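Local coordinates for protein CD8 alpha antigen (Sus scrofa, PDB 5EDX) that probably serves as a T-cell co-receptor, pairing with a second copy of itself into a CD8 alpha-alpha homodimer that is expected to bind MHC class I molecules, at residues D88-F93 and N106-L112; T31-W35 and N76-I80; S1-S6 and K19-M25. All blocks are in the same frame, centred on the assembly; numbering follows the deposited sequence. Where two conformers were deposited one is given.

How the interactions relate
The three contacts build one immunoglobulin V-set domain from its strands, and none is nested in another: interaction 3 closes first along the chain, then interaction 2, then interaction 1. Interaction 3 pairs strands 3-5 and 18-24 in the four-stranded sheet, and interaction 1 pairs strands 90-98 and 101-111 in the other. Interaction 2 spans the gap between the two sheets. Its centre lies about 8 Å from that of interaction 3 and about 15 Å from that of interaction 1; interactions 1 and 3 are about 14 Å apart. Leu-79 packs on Tyr-92, Trp-35 on Met-108, and Leu-20 on Tyr-92, joining all three in one core, while interactions 1 and 2 also reach the second subunit.

Interaction 1: residues D88-F93 and N106-L112; sequences DQGYYF and NFMSVFL
With chi1 at -52°, Tyr-91 CG stands anti to its own carbonyl carbon, and a similar turn at Phe-107 (chi1 -84°) lays that ring beneath Tyr-91 CB. CB sits over the Phe-107 face, 3.8 Å from the ring centroid, a CH-pi contact. The two rings are nearly parallel, planes at 22°, but are slid so far apart that they scarcely overlap. Farther along the same side of the sheet, Phe-111 directs its edge toward the Tyr-91 face in an offset edge-to-face pair, with centroids 5.6 Å apart. Phe-107 also meets Phe-93: its CE1 lies over one face of that ring, 3.4 Å from Phe-93 CD1, and the two side chains run side by side in the same direction.

Two reciprocal pairs of backbone hydrogen bonds set the register, Gly-90 with Val-110 and Tyr-92 with Met-108. The shortest is Met-108 N to Tyr-92 O, at 2.8 Å. Between them Tyr-91 faces Ser-109 as a non-hydrogen-bonded pair. On the other side of the sheet Tyr-92 CD1 touches Val-110 CG2 (3.9 Å), and the phenol closes back on its own segment: Tyr-92 OH donates to Asp-88 O at 2.6 Å, in the carbonyl plane and on a lone pair.

Tyr-91, Phe-93 and Phe-107 pack against Ala-43, Pro-46 and Ser-44 of the second subunit, so the aromatic side takes part in the homodimer interface. The Tyr-92 OH to Asp-88 O bond, within a DxGxYxC sequence, is the tyrosine corner of immunoglobulin variable domains, here at the start of the hairpin of strands 90-98 and 101-111.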
loop_
_atom_site.group_PDB
_atom_site.type_symbol
_atom_site.label_atom_id
_atom_site.label_comp_id
_atom_site.label_asym_id
_atom_site.label_seq_id
_atom_site.Cartn_x
_atom_site.Cartn_y
_atom_site.Cartn_z
ATOM N N ASP A 88 -9.158 -15.847 -3.328
ATOM C CA ASP A 88 -9.187 -14.567 -4.051
ATOM C C ASP A 88 -10.024 -13.522 -3.306
ATOM O O ASP A 88 -10.028 -12.347 -3.670
ATOM C CB ASP A 88 -9.739 -14.733 -5.475
ATOM C CG ASP A 88 -8.740 -15.372 -6.429
ATOM O OD1 ASP A 88 -9.185 -16.034 -7.394
ATOM O OD2 ASP A 88 -7.521 -15.212 -6.224
ATOM N N GLN A 89 -10.749 -13.941 -2.273
ATOM C CA GLN A 89 -11.502 -12.975 -1.483
ATOM C C GLN A 89 -10.581 -11.962 -0.816
ATOM O O GLN A 89 -9.513 -12.313 -0.319
ATOM C CB GLN A 89 -12.311 -13.680 -0.406
ATOM C CG GLN A 89 -13.387 -14.586 -0.932
ATOM C CD GLN A 89 -14.056 -15.333 0.194
ATOM O OE1 GLN A 89 -13.544 -16.348 0.671
ATOM N NE2 GLN A 89 -15.187 -14.823 0.648
ATOM N N GLY A 90 -11.008 -10.706 -0.780
ATOM C CA GLY A 90 -10.212 -9.677 -0.141
ATOM C C GLY A 90 -10.399 -8.310 -0.766
ATOM O O GLY A 90 -11.439 -8.015 -1.358
ATOM N N TYR A 91 -9.373 -7.478 -0.637
ATOM C CA TYR A 91 -9.451 -6.076 -1.029
ATOM C C TYR A 91 -8.479 -5.779 -2.155
ATOM O O TYR A 91 -7.285 -6.050 -2.044
ATOM C CB TYR A 91 -9.120 -5.201 0.177
ATOM C CG TYR A 91 -9.951 -5.559 1.377
ATOM C CD1 TYR A 91 -11.284 -5.189 1.446
ATOM C CD2 TYR A 91 -9.411 -6.289 2.434
ATOM C CE1 TYR A 91 -12.062 -5.526 2.538
ATOM C CE2 TYR A 91 -10.189 -6.627 3.538
ATOM C CZ TYR A 91 -11.512 -6.238 3.573
ATOM O OH TYR A 91 -12.306 -6.564 4.654
ATOM N N TYR A 92 -8.999 -5.234 -3.247
ATOM C CA TYR A 92 -8.168 -4.900 -4.392
ATOM C C TYR A 92 -8.157 -3.391 -4.575
ATOM O O TYR A 92 -9.177 -2.731 -4.372
ATOM C CB TYR A 92 -8.697 -5.597 -5.649
ATOM C CG TYR A 92 -8.604 -7.107 -5.562
ATOM C CD1 TYR A 92 -9.574 -7.850 -4.891
ATOM C CD2 TYR A 92 -7.539 -7.784 -6.133
ATOM C CE1 TYR A 92 -9.478 -9.237 -4.798
ATOM C CE2 TYR A 92 -7.438 -9.173 -6.051
ATOM C CZ TYR A 92 -8.412 -9.888 -5.386
ATOM O OH TYR A 92 -8.310 -11.258 -5.309
ATOM N N PHE A 93 -7.005 -2.842 -4.949
ATOM C CA PHE A 93 -6.900 -1.393 -5.085
ATOM C C PHE A 93 -5.706 -1.002 -5.934
ATOM O O PHE A 93 -4.798 -1.803 -6.147
ATOM C CB PHE A 93 -6.884 -0.695 -3.709
ATOM C CG PHE A 93 -5.763 -1.131 -2.792
ATOM C CD1 PHE A 93 -5.752 -2.402 -2.226
ATOM C CD2 PHE A 93 -4.750 -0.243 -2.449
ATOM C CE1 PHE A 93 -4.729 -2.786 -1.362
ATOM C CE2 PHE A 93 -3.724 -0.618 -1.583
ATOM C CZ PHE A 93 -3.717 -1.894 -1.038
ATOM N N ASN A 106 -9.690 3.820 -3.517
ATOM C CA ASN A 106 -10.521 3.123 -2.541
ATOM C C ASN A 106 -10.446 1.622 -2.771
ATOM O O ASN A 106 -10.199 1.168 -3.893
ATOM C CB ASN A 106 -11.980 3.566 -2.661
ATOM C CG ASN A 106 -12.193 4.997 -2.213
ATOM O OD1 ASN A 106 -11.290 5.628 -1.664
ATOM N ND2 ASN A 106 -13.393 5.514 -2.440
ATOM N N PHE A 107 -10.664 0.862 -1.703
ATOM C CA PHE A 107 -10.749 -0.591 -1.783
ATOM C C PHE A 107 -11.952 -1.027 -2.612
ATOM O O PHE A 107 -13.041 -0.464 -2.495
ATOM C CB PHE A 107 -10.904 -1.180 -0.376
ATOM C CG PHE A 107 -9.607 -1.376 0.361
ATOM C CD1 PHE A 107 -8.409 -0.926 -0.167
ATOM C CD2 PHE A 107 -9.593 -2.027 1.591
ATOM C CE1 PHE A 107 -7.222 -1.117 0.518
ATOM C CE2 PHE A 107 -8.410 -2.220 2.276
ATOM C CZ PHE A 107 -7.225 -1.773 1.743
ATOM N N MET A 108 -11.750 -2.039 -3.446
ATOM C CA MET A 108 -12.854 -2.778 -4.036
ATOM C C MET A 108 -12.853 -4.133 -3.336
ATOM O O MET A 108 -11.919 -4.915 -3.495
ATOM C CB MET A 108 -12.656 -2.926 -5.544
ATOM C CG MET A 108 -12.957 -1.636 -6.326
ATOM S SD MET A 108 -12.093 -1.459 -7.904
ATOM C CE MET A 108 -10.441 -1.084 -7.337
ATOM N N SER A 109 -13.877 -4.391 -2.533
ATOM C CA SER A 109 -13.945 -5.647 -1.802
ATOM C C SER A 109 -14.624 -6.700 -2.660
ATOM O O SER A 109 -15.625 -6.430 -3.324
ATOM C CB SER A 109 -14.682 -5.478 -0.469
ATOM O OG SER A 109 -16.050 -5.186 -0.677
ATOM N N VAL A 110 -14.057 -7.898 -2.667
ATOM C CA VAL A 110 -14.649 -9.005 -3.394
ATOM C C VAL A 110 -14.741 -10.195 -2.445
ATOM O O VAL A 110 -13.722 -10.695 -1.974
ATOM C CB VAL A 110 -13.813 -9.386 -4.626
ATOM C CG1 VAL A 110 -14.589 -10.346 -5.499
ATOM C CG2 VAL A 110 -13.427 -8.130 -5.416
ATOM N N PHE A 111 -15.964 -10.625 -2.149
ATOM C CA PHE A 111 -16.185 -11.710 -1.192
ATOM C C PHE A 111 -17.255 -12.680 -1.689
ATOM O O PHE A 111 -18.138 -12.305 -2.459
ATOM C CB PHE A 111 -16.599 -11.150 0.180
ATOM C CG PHE A 111 -15.457 -10.567 0.970
ATOM C CD1 PHE A 111 -14.705 -11.365 1.813
ATOM C CD2 PHE A 111 -15.126 -9.224 0.854
ATOM C CE1 PHE A 111 -13.648 -10.842 2.538
ATOM C CE2 PHE A 111 -14.071 -8.693 1.574
ATOM C CZ PHE A 111 -13.330 -9.501 2.418
ATOM N N LEU A 112 -17.144 -13.932 -1.256
ATOM C CA LEU A 112 -18.176 -14.938 -1.467
ATOM C C LEU A 112 -19.459 -14.509 -0.755
ATOM O O LEU A 112 -19.414 -13.775 0.238
ATOM C CB LEU A 112 -17.706 -16.270 -0.880
ATOM C CG LEU A 112 -17.213 -17.480 -1.688
ATOM C CD1 LEU A 112 -16.752 -17.150 -3.092
ATOM C CD2 LEU A 112 -16.123 -18.234 -0.910
#

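Interaction 2: residues T31-W35 and N76-I80; sequences TSCSW and NFYLI
One face of the Phe-77 ring carries Cys-33 CB, which stands over its centre 3.4 Å from the centroid and only 4° off the ring normal. The sulfur follows over the same ring at greater height, Cys-33 SG lying 4.4 Å from the Phe-77 centroid in a sulfur-aromatic contact. Thr-31 O approaches the edge of this ring near its plane, and Thr-31 CG2 meets its far end at Phe-77 CZ, 4.1 Å away. The indole of Trp-35 is met likewise: Leu-79 CB lies over the six-membered ring, 3.7 Å from its centroid, while Phe-77 O comes to the edge, 3.5 Å from Trp-35 CZ2.

No clear hydrogen bond joins the segments. Their axes run 8.6 Å apart at closest approach and only 17° from parallel, a spacing too wide for sheet pairing; strand 33-38 belongs to one sheet of the immunoglobulin sandwich and strand 76-81 to the other. Here Trp-35 is the core tryptophan of the V-set fold, packed beside the disulfide Cys-22 to Cys-94, which Cys-33 also touches.

Leu-79 CG is placed anti to the backbone N (chi1 -171°), and its CD1 thereby comes within 3.9 Å of Trp-35 CG, the two side chains sliding past each other in opposite directions. Leu-52 reaches both Trp-35 and Phe-77, and Tyr-92 packs against Leu-79 from strand 90-98.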
loop_
_atom_site.group_PDB
_atom_site.type_symbol
_atom_site.label_atom_id
_atom_site.label_comp_id
_atom_site.label_asym_id
_atom_site.label_seq_id
_atom_site.Cartn_x
_atom_site.Cartn_y
_atom_site.Cartn_z
ATOM N N THR A 31 1.161 7.880 -17.641
ATOM C CA THR A 31 0.357 7.396 -16.519
ATOM C C THR A 31 0.484 5.887 -16.340
ATOM O O THR A 31 0.350 5.119 -17.289
ATOM C CB THR A 31 -1.128 7.778 -16.687
ATOM O OG1 THR A 31 -1.243 9.207 -16.693
ATOM C CG2 THR A 31 -1.970 7.221 -15.549
ATOM N N SER A 32 0.744 5.469 -15.112
ATOM C CA SER A 32 0.885 4.056 -14.816
ATOM C C SER A 32 0.071 3.758 -13.583
ATOM O O SER A 32 -0.329 4.666 -12.857
ATOM C CB SER A 32 2.352 3.715 -14.569
ATOM O OG SER A 32 2.811 4.330 -13.375
ATOM N N CYS A 33 -0.177 2.479 -13.343
ATOM C CA CYS A 33 -0.968 2.075 -12.203
ATOM C C CYS A 33 -0.552 0.676 -11.765
ATOM O O CYS A 33 -0.277 -0.184 -12.598
ATOM C CB CYS A 33 -2.446 2.090 -12.585
ATOM S SG CYS A 33 -3.576 1.977 -11.194
ATOM N N SER A 34 -0.482 0.459 -10.458
ATOM C CA SER A 34 -0.176 -0.861 -9.929
ATOM C C SER A 34 -1.395 -1.408 -9.211
ATOM O O SER A 34 -2.021 -0.704 -8.428
ATOM C CB SER A 34 0.997 -0.787 -8.954
ATOM O OG SER A 34 2.182 -0.408 -9.625
ATOM N N TRP A 35 -1.733 -2.660 -9.486
ATOM C CA TRP A 35 -2.790 -3.335 -8.744
ATOM C C TRP A 35 -2.203 -3.983 -7.492
ATOM O O TRP A 35 -1.209 -4.699 -7.569
ATOM C CB TRP A 35 -3.465 -4.396 -9.614
ATOM C CG TRP A 35 -4.466 -3.842 -10.581
ATOM C CD1 TRP A 35 -4.295 -3.655 -11.924
ATOM C CD2 TRP A 35 -5.789 -3.396 -10.275
ATOM N NE1 TRP A 35 -5.441 -3.122 -12.474
ATOM C CE2 TRP A 35 -6.373 -2.958 -11.483
ATOM C CE3 TRP A 35 -6.543 -3.329 -9.098
ATOM C CZ2 TRP A 35 -7.672 -2.462 -11.543
ATOM C CZ3 TRP A 35 -7.831 -2.841 -9.159
ATOM C CH2 TRP A 35 -8.385 -2.409 -10.373
ATOM N N ASN A 76 -8.069 3.875 -18.370
ATOM C CA ASN A 76 -8.667 2.843 -17.524
ATOM C C ASN A 76 -7.740 1.657 -17.301
ATOM O O ASN A 76 -7.129 1.153 -18.239
ATOM C CB ASN A 76 -9.964 2.340 -18.143
ATOM C CG ASN A 76 -11.020 3.412 -18.222
ATOM O OD1 ASN A 76 -11.440 3.954 -17.203
ATOM N ND2 ASN A 76 -11.460 3.723 -19.437
ATOM N N PHE A 77 -7.657 1.209 -16.053
ATOM C CA PHE A 77 -6.891 0.021 -15.705
ATOM C C PHE A 77 -7.845 -1.050 -15.185
ATOM O O PHE A 77 -8.769 -0.756 -14.432
ATOM C CB PHE A 77 -5.826 0.362 -14.659
ATOM C CG PHE A 77 -4.825 1.379 -15.132
ATOM C CD1 PHE A 77 -5.082 2.737 -15.009
ATOM C CD2 PHE A 77 -3.638 0.975 -15.725
ATOM C CE1 PHE A 77 -4.161 3.677 -15.461
ATOM C CE2 PHE A 77 -2.714 1.895 -16.169
ATOM C CZ PHE A 77 -2.973 3.255 -16.041
ATOM N N TYR A 78 -7.629 -2.291 -15.602
ATOM C CA TYR A 78 -8.535 -3.370 -15.249
ATOM C C TYR A 78 -7.794 -4.522 -14.605
ATOM O O TYR A 78 -6.638 -4.784 -14.933
ATOM C CB TYR A 78 -9.258 -3.887 -16.494
ATOM C CG TYR A 78 -10.130 -2.853 -17.158
ATOM C CD1 TYR A 78 -11.460 -2.703 -16.793
ATOM C CD2 TYR A 78 -9.622 -2.024 -18.147
ATOM C CE1 TYR A 78 -12.269 -1.748 -17.403
ATOM C CE2 TYR A 78 -10.423 -1.068 -18.765
ATOM C CZ TYR A 78 -11.742 -0.939 -18.387
ATOM O OH TYR A 78 -12.537 0.013 -18.996
ATOM N N LEU A 79 -8.478 -5.204 -13.692
ATOM C CA LEU A 79 -7.989 -6.454 -13.122
ATOM C C LEU A 79 -9.081 -7.486 -13.328
ATOM O O LEU A 79 -10.252 -7.215 -13.074
ATOM C CB LEU A 79 -7.723 -6.295 -11.626
ATOM C CG LEU A 79 -7.007 -7.473 -10.964
ATOM C CD1 LEU A 79 -5.543 -7.491 -11.361
ATOM C CD2 LEU A 79 -7.145 -7.409 -9.452
ATOM N N ILE A 80 -8.702 -8.670 -13.794
ATOM C CA ILE A 80 -9.684 -9.714 -14.024
ATOM C C ILE A 80 -9.355 -10.927 -13.172
ATOM O O ILE A 80 -8.269 -11.483 -13.273
ATOM C CB ILE A 80 -9.732 -10.136 -15.500
ATOM C CG1 ILE A 80 -10.196 -8.968 -16.382
ATOM C CG2 ILE A 80 -10.670 -11.324 -15.671
ATOM C CD1 ILE A 80 -9.080 -8.073 -16.840
#

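Interaction 3: residues S1-S6 and K19-M25; sequences SLFRTS and KLRCEVM
Two groups hold Arg-4 O: Glu-23 N donates to it at 2.7 Å along an almost straight line (176° at the hydrogen), and so does a water. This water, 3.0 Å from Arg-4 O, also accepts from the side chain of Arg-21 through its NE. It lies in the plane of the Arg-21 guanidinium, at its edge, and so ties the side chain to the neighbouring strand. Arg-4 N returns a bond to Glu-23 O, completing a hydrogen-bonded antiparallel pair, while Phe-3 with Val-24 and Thr-5 with Cys-22 form the non-hydrogen-bonded pairs to either side.

Beyond Thr-5 a side chain takes over the pairing. Ser-6 N donates to Arg-21 O, and Arg-21 N donates at 2.9 Å to Ser-6 OG instead of to a main-chain carbonyl. The hydroxyl is brought there by a chi1 of 44°, which sets OG between the backbone N and the carbonyl carbon. At the other end Met-25 N bonds to Leu-2 O, and a further water donates to both Leu-2 O and Met-25 O.

On the outward side the Met-25 side chain, bent at chi2 and chi3, crosses Arg-4 and brings SD to 3.7 Å from Arg-4 CD. The charges of Arg-4 and Glu-23 are not in direct contact: Arg-4 NE and Glu-23 OE2 are 4.5 Å apart, with a third water bonded to both. On the inward side Phe-3 CE2 packs against Val-24 CG2 at 3.6 Å, the two side chains lying alongside each other.

Strand 3-5 is one of the two edge strands of its sheet within the chain, and strand 18-24 separates it from strand 76-81, bonded through Cys-22 with Phe-77 and Leu-20 with Leu-79. Facing the opposite sheet, Phe-3 touches Cys-33 and Phe-96, and Cys-22 lies beside Trp-35.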
loop_
_atom_site.group_PDB
_atom_site.type_symbol
_atom_site.label_atom_id
_atom_site.label_comp_id
_atom_site.label_asym_id
_atom_site.label_seq_id
_atom_site.Cartn_x
_atom_site.Cartn_y
_atom_site.Cartn_z
ATOM N N SER A 1 -11.438 13.438 -6.955
ATOM C CA SER A 1 -10.586 12.318 -6.582
ATOM C C SER A 1 -9.642 11.943 -7.721
ATOM O O SER A 1 -9.970 12.115 -8.894
ATOM C CB SER A 1 -11.438 11.103 -6.196
ATOM O OG SER A 1 -12.265 10.702 -7.279
ATOM N N LEU A 2 -8.474 11.421 -7.366
ATOM C CA LEU A 2 -7.496 10.985 -8.355
ATOM C C LEU A 2 -7.978 9.754 -9.124
ATOM O O LEU A 2 -7.752 9.635 -10.334
ATOM C CB LEU A 2 -6.169 10.681 -7.665
ATOM C CG LEU A 2 -5.062 10.118 -8.556
ATOM C CD1 LEU A 2 -4.647 11.132 -9.611
ATOM C CD2 LEU A 2 -3.874 9.694 -7.725
ATOM N N PHE A 3 -8.631 8.839 -8.410
ATOM C CA PHE A 3 -9.141 7.601 -8.997
ATOM C C PHE A 3 -10.658 7.583 -9.040
ATOM O O PHE A 3 -11.325 8.141 -8.167
ATOM C CB PHE A 3 -8.737 6.394 -8.149
ATOM C CG PHE A 3 -7.274 6.090 -8.148
ATOM C CD1 PHE A 3 -6.482 6.479 -7.086
ATOM C CD2 PHE A 3 -6.703 5.371 -9.182
ATOM C CE1 PHE A 3 -5.131 6.176 -7.066
ATOM C CE2 PHE A 3 -5.359 5.062 -9.167
ATOM C CZ PHE A 3 -4.572 5.471 -8.111
ATOM N N ARG A 4 -11.198 6.909 -10.047
ATOM C CA ARG A 4 -12.597 6.498 -10.041
ATOM C C ARG A 4 -12.647 4.992 -10.277
ATOM O O ARG A 4 -12.079 4.491 -11.246
ATOM C CB ARG A 4 -13.387 7.236 -11.126
ATOM C CG ARG A 4 -13.670 8.693 -10.783
ATOM C CD ARG A 4 -14.398 9.406 -11.909
ATOM N NE ARG A 4 -15.628 8.736 -12.321
ATOM C CZ ARG A 4 -16.778 8.795 -11.654
ATOM N NH1 ARG A 4 -17.844 8.161 -12.124
ATOM N NH2 ARG A 4 -16.866 9.479 -10.519
ATOM N N THR A 5 -13.322 4.267 -9.396
ATOM C CA THR A 5 -13.318 2.811 -9.505
ATOM C C THR A 5 -14.690 2.267 -9.873
ATOM O O THR A 5 -15.685 2.994 -9.849
ATOM C CB THR A 5 -12.847 2.154 -8.197
ATOM O OG1 THR A 5 -13.827 2.356 -7.172
ATOM C CG2 THR A 5 -11.524 2.752 -7.747
ATOM N N SER A 6 -14.737 0.985 -10.228
ATOM C CA SER A 6 -16.010 0.303 -10.416
ATOM C C SER A 6 -16.596 0.079 -9.024
ATOM O O SER A 6 -15.916 0.323 -8.027
ATOM C CB SER A 6 -15.795 -1.012 -11.165
ATOM O OG SER A 6 -14.674 -1.700 -10.651
ATOM N N LYS A 19 -14.438 -8.622 -12.880
ATOM C CA LYS A 19 -13.636 -7.597 -13.545
ATOM C C LYS A 19 -13.722 -6.277 -12.783
ATOM O O LYS A 19 -14.815 -5.746 -12.565
ATOM C CB LYS A 19 -14.094 -7.416 -14.995
ATOM C CG LYS A 19 -13.316 -6.359 -15.775
ATOM C CD LYS A 19 -13.571 -6.530 -17.265
ATOM C CE LYS A 19 -12.716 -5.587 -18.090
ATOM N NZ LYS A 19 -12.834 -5.903 -19.543
ATOM N N LEU A 20 -12.567 -5.767 -12.365
ATOM C CA LEU A 20 -12.490 -4.531 -11.596
ATOM C C LEU A 20 -11.864 -3.424 -12.433
ATOM O O LEU A 20 -11.042 -3.701 -13.300
ATOM C CB LEU A 20 -11.632 -4.747 -10.352
ATOM C CG LEU A 20 -12.003 -5.927 -9.455
ATOM C CD1 LEU A 20 -11.013 -6.013 -8.288
ATOM C CD2 LEU A 20 -13.438 -5.810 -8.952
ATOM N N ARG A 21 -12.241 -2.177 -12.166
ATOM C CA ARG A 21 -11.715 -1.047 -12.929
ATOM C C ARG A 21 -11.272 0.095 -12.020
ATOM O O ARG A 21 -11.973 0.450 -11.066
ATOM C CB ARG A 21 -12.780 -0.532 -13.902
ATOM C CG ARG A 21 -12.277 0.543 -14.870
ATOM C CD ARG A 21 -13.425 1.116 -15.698
ATOM N NE ARG A 21 -14.359 1.851 -14.854
ATOM C CZ ARG A 21 -15.573 1.426 -14.523
ATOM N NH1 ARG A 21 -16.341 2.170 -13.737
ATOM N NH2 ARG A 21 -16.024 0.265 -14.984
ATOM N N CYS A 22 -10.101 0.658 -12.305
ATOM C CA CYS A 22 -9.741 1.955 -11.742
ATOM C C CYS A 22 -9.318 2.882 -12.869
ATOM O O CYS A 22 -8.463 2.538 -13.675
ATOM C CB CYS A 22 -8.664 1.852 -10.645
ATOM S SG CYS A 22 -6.987 1.376 -11.149
ATOM N N GLU A 23 -9.958 4.042 -12.932
ATOM C CA GLU A 23 -9.606 5.064 -13.907
ATOM C C GLU A 23 -8.744 6.096 -13.209
ATOM O O GLU A 23 -9.098 6.590 -12.143
ATOM C CB GLU A 23 -10.863 5.726 -14.497
ATOM C CG GLU A 23 -10.549 6.799 -15.550
ATOM C CD GLU A 23 -11.789 7.496 -16.107
ATOM O OE1 GLU A 23 -11.638 8.301 -17.050
ATOM O OE2 GLU A 23 -12.905 7.257 -15.609
ATOM N N VAL A 24 -7.591 6.398 -13.793
ATOM C CA VAL A 24 -6.763 7.483 -13.296
ATOM C C VAL A 24 -7.118 8.718 -14.109
ATOM O O VAL A 24 -6.824 8.784 -15.301
ATOM C CB VAL A 24 -5.268 7.171 -13.448
ATOM C CG1 VAL A 24 -4.424 8.376 -13.021
ATOM C CG2 VAL A 24 -4.905 5.935 -12.638
ATOM N N MET A 25 -7.776 9.678 -13.467
ATOM C CA MET A 25 -8.260 10.881 -14.143
ATOM C C MET A 25 -7.113 11.842 -14.424
ATOM O O MET A 25 -6.077 11.774 -13.763
ATOM C CB MET A 25 -9.303 11.583 -13.270
ATOM C CG MET A 25 -10.196 10.621 -12.470
ATOM S SD MET A 25 -11.129 9.550 -13.558
ATOM C CE MET A 25 -11.934 10.776 -14.598
HETATM O O HOH W 1 -6.976 12.191 -11.327
HETATM O O HOH W 2 -14.001 4.118 -13.515
HETATM O O HOH W 3 -15.377 8.082 -15.051
#